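Local coordinates for protein (GYP1P) (Saccharomyces cerevisiae, PDB 1FKM) that speeds up GTP hydrolysis by Ypt/Rab GTPases such as YPT1 and YPT7, through a GTPase-activating domain that supplies catalytic arginine and glutamine fingers in trans, at residues I29-I34 / E374-Q379; R96-P99 / L103-F106. One frame throughout, in Å; residues are numbered along the deposited sequence.

Contact 1 (I29-I34 / E374-Q379)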
# COMPACT_ATOMS: atom_id res chain seq x y z
N ILE A 29 -15.71 -1.97 -11.50
CA ILE A 29 -15.32 -3.36 -11.59
C ILE A 29 -14.09 -3.69 -10.74
O ILE A 29 -14.01 -4.77 -10.17
CB ILE A 29 -15.06 -3.79 -13.06
CG1 ILE A 29 -14.82 -5.30 -13.13
CG2 ILE A 29 -13.86 -3.02 -13.63
CD1 ILE A 29 -14.77 -5.85 -14.55
N SER A 30 -13.16 -2.74 -10.64
CA SER A 30 -11.93 -2.96 -9.87
C SER A 30 -12.16 -3.14 -8.38
O SER A 30 -11.35 -3.76 -7.70
CB SER A 30 -10.96 -1.79 -10.08
OG SER A 30 -10.51 -1.72 -11.43
N TRP A 31 -13.27 -2.59 -7.87
CA TRP A 31 -13.58 -2.69 -6.45
C TRP A 31 -13.61 -4.15 -6.01
O TRP A 31 -13.21 -4.49 -4.89
CB TRP A 31 -14.96 -2.06 -6.17
CG TRP A 31 -15.09 -1.42 -4.81
CD1 TRP A 31 -14.96 -0.09 -4.53
CD2 TRP A 31 -15.36 -2.07 -3.56
NE1 TRP A 31 -15.14 0.13 -3.18
CE2 TRP A 31 -15.39 -1.07 -2.57
CE3 TRP A 31 -15.59 -3.40 -3.19
CZ2 TRP A 31 -15.63 -1.36 -1.22
CZ3 TRP A 31 -15.82 -3.69 -1.84
CH2 TRP A 31 -15.84 -2.67 -0.87
N ASN A 32 -14.07 -5.01 -6.92
CA ASN A 32 -14.18 -6.44 -6.62
C ASN A 32 -12.96 -7.27 -6.99
O ASN A 32 -13.04 -8.49 -7.05
CB ASN A 32 -15.41 -7.01 -7.33
CG ASN A 32 -16.67 -6.22 -7.03
OD1 ASN A 32 -16.99 -5.96 -5.86
ND2 ASN A 32 -17.39 -5.82 -8.06
N GLY A 33 -11.83 -6.61 -7.23
CA GLY A 33 -10.62 -7.33 -7.57
C GLY A 33 -10.17 -7.14 -9.00
O GLY A 33 -10.98 -7.12 -9.93
N ILE A 34 -8.86 -7.02 -9.18
CA ILE A 34 -8.28 -6.81 -10.50
C ILE A 34 -7.43 -8.01 -10.91
O ILE A 34 -6.56 -8.44 -10.16
CB ILE A 34 -7.39 -5.55 -10.51
CG1 ILE A 34 -8.21 -4.33 -10.09
CG2 ILE A 34 -6.79 -5.34 -11.90
CD1 ILE A 34 -7.36 -3.12 -9.67
N GLU A 374 -17.85 -5.35 4.42
CA GLU A 374 -18.39 -4.95 5.71
C GLU A 374 -17.95 -3.52 6.04
O GLU A 374 -18.77 -2.68 6.42
CB GLU A 374 -17.90 -5.92 6.80
CG GLU A 374 -18.39 -5.60 8.20
CD GLU A 374 -18.19 -6.76 9.16
OE1 GLU A 374 -17.06 -7.29 9.23
OE2 GLU A 374 -19.16 -7.14 9.86
N ALA A 375 -16.66 -3.23 5.88
CA ALA A 375 -16.16 -1.89 6.14
C ALA A 375 -16.87 -0.86 5.27
O ALA A 375 -17.11 0.27 5.69
CB ALA A 375 -14.64 -1.83 5.89
N PHE A 376 -17.18 -1.25 4.03
CA PHE A 376 -17.87 -0.33 3.12
C PHE A 376 -19.27 0.00 3.63
O PHE A 376 -19.70 1.16 3.60
CB PHE A 376 -17.98 -0.91 1.72
CG PHE A 376 -18.74 -0.03 0.76
CD1 PHE A 376 -18.18 1.15 0.29
CD2 PHE A 376 -20.04 -0.35 0.39
CE1 PHE A 376 -18.90 2.01 -0.54
CE2 PHE A 376 -20.78 0.50 -0.44
CZ PHE A 376 -20.20 1.68 -0.91
N ILE A 377 -19.98 -1.02 4.08
CA ILE A 377 -21.33 -0.82 4.61
C ILE A 377 -21.27 0.05 5.86
O ILE A 377 -22.07 0.97 6.01
CB ILE A 377 -22.00 -2.18 4.95
CG1 ILE A 377 -22.35 -2.90 3.64
CG2 ILE A 377 -23.24 -1.97 5.81
CD1 ILE A 377 -22.70 -4.36 3.81
N TRP A 378 -20.33 -0.23 6.76
CA TRP A 378 -20.22 0.56 7.99
C TRP A 378 -19.94 2.02 7.67
O TRP A 378 -20.54 2.93 8.25
CB TRP A 378 -19.11 0.01 8.89
CG TRP A 378 -19.41 -1.33 9.47
CD1 TRP A 378 -20.45 -2.16 9.12
CD2 TRP A 378 -18.67 -2.02 10.48
NE1 TRP A 378 -20.39 -3.32 9.86
CE2 TRP A 378 -19.31 -3.26 10.70
CE3 TRP A 378 -17.52 -1.71 11.22
CZ2 TRP A 378 -18.84 -4.19 11.63
CZ3 TRP A 378 -17.05 -2.63 12.15
CH2 TRP A 378 -17.71 -3.86 12.34
N GLN A 379 -19.02 2.24 6.74
CA GLN A 379 -18.67 3.60 6.34
C GLN A 379 -19.87 4.31 5.72
O GLN A 379 -20.10 5.49 5.97
CB GLN A 379 -17.51 3.58 5.33
CG GLN A 379 -17.28 4.92 4.64
CD GLN A 379 -16.18 4.85 3.59
OE1 GLN A 379 -15.02 5.08 3.90
NE2 GLN A 379 -16.55 4.52 2.36
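W31 and F376 make the whole of this small surface contact in the all-helical Ypt/Rab-GAP (TBC) domain, where the type I beta turn S30-G33, next in the chain to the body of helix 23-30, meets helix 365-382. The benzene end of the indole rests against F376 CB and the adjoining CG-CD1 side of the phenyl: W31 CZ2 lies 3.8 Å from F376 CB, and the same W31 CZ2 is 3.9 Å from F376 CD1. The W31 six-membered ring and the F376 ring are strongly inclined, their planes 74° apart and their centroids separated by 5.5 Å, an oblique aromatic pair. F376 has CG anti to the backbone N (chi1 177°), which points the phenyl away from the helix, alongside the indole's benzene end. T256 of helix 247-261 bonds W31 O through its hydroxyl, tying the turn to that helix. Nonpolar packing alone joins the two segments directly, with 85 Å² buried in all. The carboxylate of E260, also on helix 247-261, links them at second hand: its OE1 accepts from W31 NE1, while its OE2 accepts from Q379 NE2.

Contact 2 (R96-P99 / L103-F106); sequences RTNP and LYQF
The Y104 ring carries the side-chain amide of N98 on one face, with N98 ND2 3.4 Å above the plane and over the ring centre; the carbonyl O of T97 approaches the same ring obliquely. The amide is not laid flat, its plane being 61° from that of the ring. Nearer the N98 backbone, N98 CB packs 3.5 Å from Y104 CD2. N98 has CG beside its backbone N (chi1 -67°), which brings ND2 over the ring; ND2 also makes a weak hydrogen bond to T138 OG1. Q105, its chain bent at chi2 (86°), brings its amide back to the other segment: Q105 NE2 gives a weak bond to N98 O at 3.4 Å. A water donates to T97 O at 2.6 Å and accepts from Q105 NE2 at 2.9 Å, closing a second route between the segments. Y104 OH is hydrogen-bonded to E142 OE1. Replacing Y104 with an alanine would probably leave the N98 amide without the ring beneath its nitrogen and E142 without its hydroxyl mate. Shortly after helix 83-93 comes R96, the arginine finger, salt-bridged to D93; T97 and Y104 rest on helix 133-145, and Y104 also packs on helix 107-123.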
# COMPACT_ATOMS: atom_id res chain seq x y z
N ARG A 96 16.27 -4.63 6.02
CA ARG A 96 15.38 -5.25 6.99
C ARG A 96 13.89 -5.22 6.63
O ARG A 96 13.04 -5.61 7.44
CB ARG A 96 15.58 -4.58 8.36
CG ARG A 96 17.03 -4.53 8.82
CD ARG A 96 17.15 -4.04 10.26
NE ARG A 96 16.68 -2.66 10.42
CZ ARG A 96 16.52 -2.06 11.60
NH1 ARG A 96 16.80 -2.72 12.72
NH2 ARG A 96 16.08 -0.81 11.66
N THR A 97 13.57 -4.78 5.41
CA THR A 97 12.18 -4.71 4.95
C THR A 97 11.74 -6.05 4.34
O THR A 97 12.47 -6.64 3.55
CB THR A 97 12.01 -3.59 3.89
OG1 THR A 97 12.32 -2.33 4.49
CG2 THR A 97 10.58 -3.56 3.37
N ASN A 98 10.54 -6.50 4.70
CA ASN A 98 9.99 -7.77 4.21
C ASN A 98 11.03 -8.89 4.26
O ASN A 98 11.33 -9.51 3.24
CB ASN A 98 9.48 -7.63 2.78
CG ASN A 98 8.26 -6.74 2.68
OD1 ASN A 98 7.36 -6.80 3.51
ND2 ASN A 98 8.22 -5.91 1.63
N PRO A 99 11.59 -9.17 5.45
CA PRO A 99 12.60 -10.23 5.57
C PRO A 99 12.08 -11.62 5.22
O PRO A 99 12.87 -12.54 4.97
CB PRO A 99 13.03 -10.11 7.03
CG PRO A 99 11.79 -9.61 7.71
CD PRO A 99 11.30 -8.56 6.76
N LEU A 103 12.57 -11.67 -2.60
CA LEU A 103 12.74 -10.53 -3.49
C LEU A 103 13.48 -9.37 -2.83
O LEU A 103 14.35 -8.75 -3.44
CB LEU A 103 11.37 -10.04 -3.98
CG LEU A 103 11.36 -8.80 -4.87
CD1 LEU A 103 11.98 -9.14 -6.22
CD2 LEU A 103 9.93 -8.29 -5.05
N TYR A 104 13.14 -9.09 -1.58
CA TYR A 104 13.73 -7.95 -0.90
C TYR A 104 15.16 -8.08 -0.40
O TYR A 104 15.72 -7.11 0.10
CB TYR A 104 12.77 -7.49 0.21
CG TYR A 104 11.43 -7.10 -0.39
CD1 TYR A 104 11.24 -5.83 -0.94
CD2 TYR A 104 10.41 -8.04 -0.55
CE1 TYR A 104 10.07 -5.51 -1.64
CE2 TYR A 104 9.24 -7.73 -1.25
CZ TYR A 104 9.08 -6.46 -1.80
OH TYR A 104 7.96 -6.17 -2.55
N GLN A 105 15.77 -9.25 -0.56
CA GLN A 105 17.15 -9.40 -0.14
C GLN A 105 18.09 -9.23 -1.33
O GLN A 105 19.30 -9.11 -1.16
CB GLN A 105 17.40 -10.75 0.53
CG GLN A 105 16.83 -10.84 1.94
CD GLN A 105 15.37 -11.25 1.96
OE1 GLN A 105 15.04 -12.38 1.61
NE2 GLN A 105 14.50 -10.33 2.37
N PHE A 106 17.53 -9.21 -2.54
CA PHE A 106 18.36 -9.03 -3.73
C PHE A 106 18.93 -7.61 -3.70
O PHE A 106 18.22 -6.66 -3.38
CB PHE A 106 17.53 -9.23 -5.00
CG PHE A 106 17.14 -10.66 -5.24
CD1 PHE A 106 18.10 -11.67 -5.27
CD2 PHE A 106 15.80 -11.00 -5.43
CE1 PHE A 106 17.74 -13.00 -5.50
CE2 PHE A 106 15.43 -12.32 -5.66
CZ PHE A 106 16.40 -13.33 -5.69
O HOH W 1 14.81 -7.68 3.43

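Overall arrangement
Along the chain the order is 29-34, then both halves of contact 2 (96-99 and 103-106), and finally 374-379. Contact 1 therefore brings together two parts far apart in sequence, whereas contact 2 is local, folding one loop between helices 83-93 and 107-123. Their centres are 30 Å apart, on opposite sides of the chain's centre, and their nearest atoms stay about 17 Å from each other. Contact 1 borders helix 247-261 and lies away from the catalytic fingers; segment 96-99 of contact 2 includes the arginine finger R96, and the side chain of T97 lies about 8 Å from that of Q131, the glutamine finger. Contact 1 joins parts near the two ends of this GAP-domain chain; contact 2 lies within the loop that carries the arginine finger.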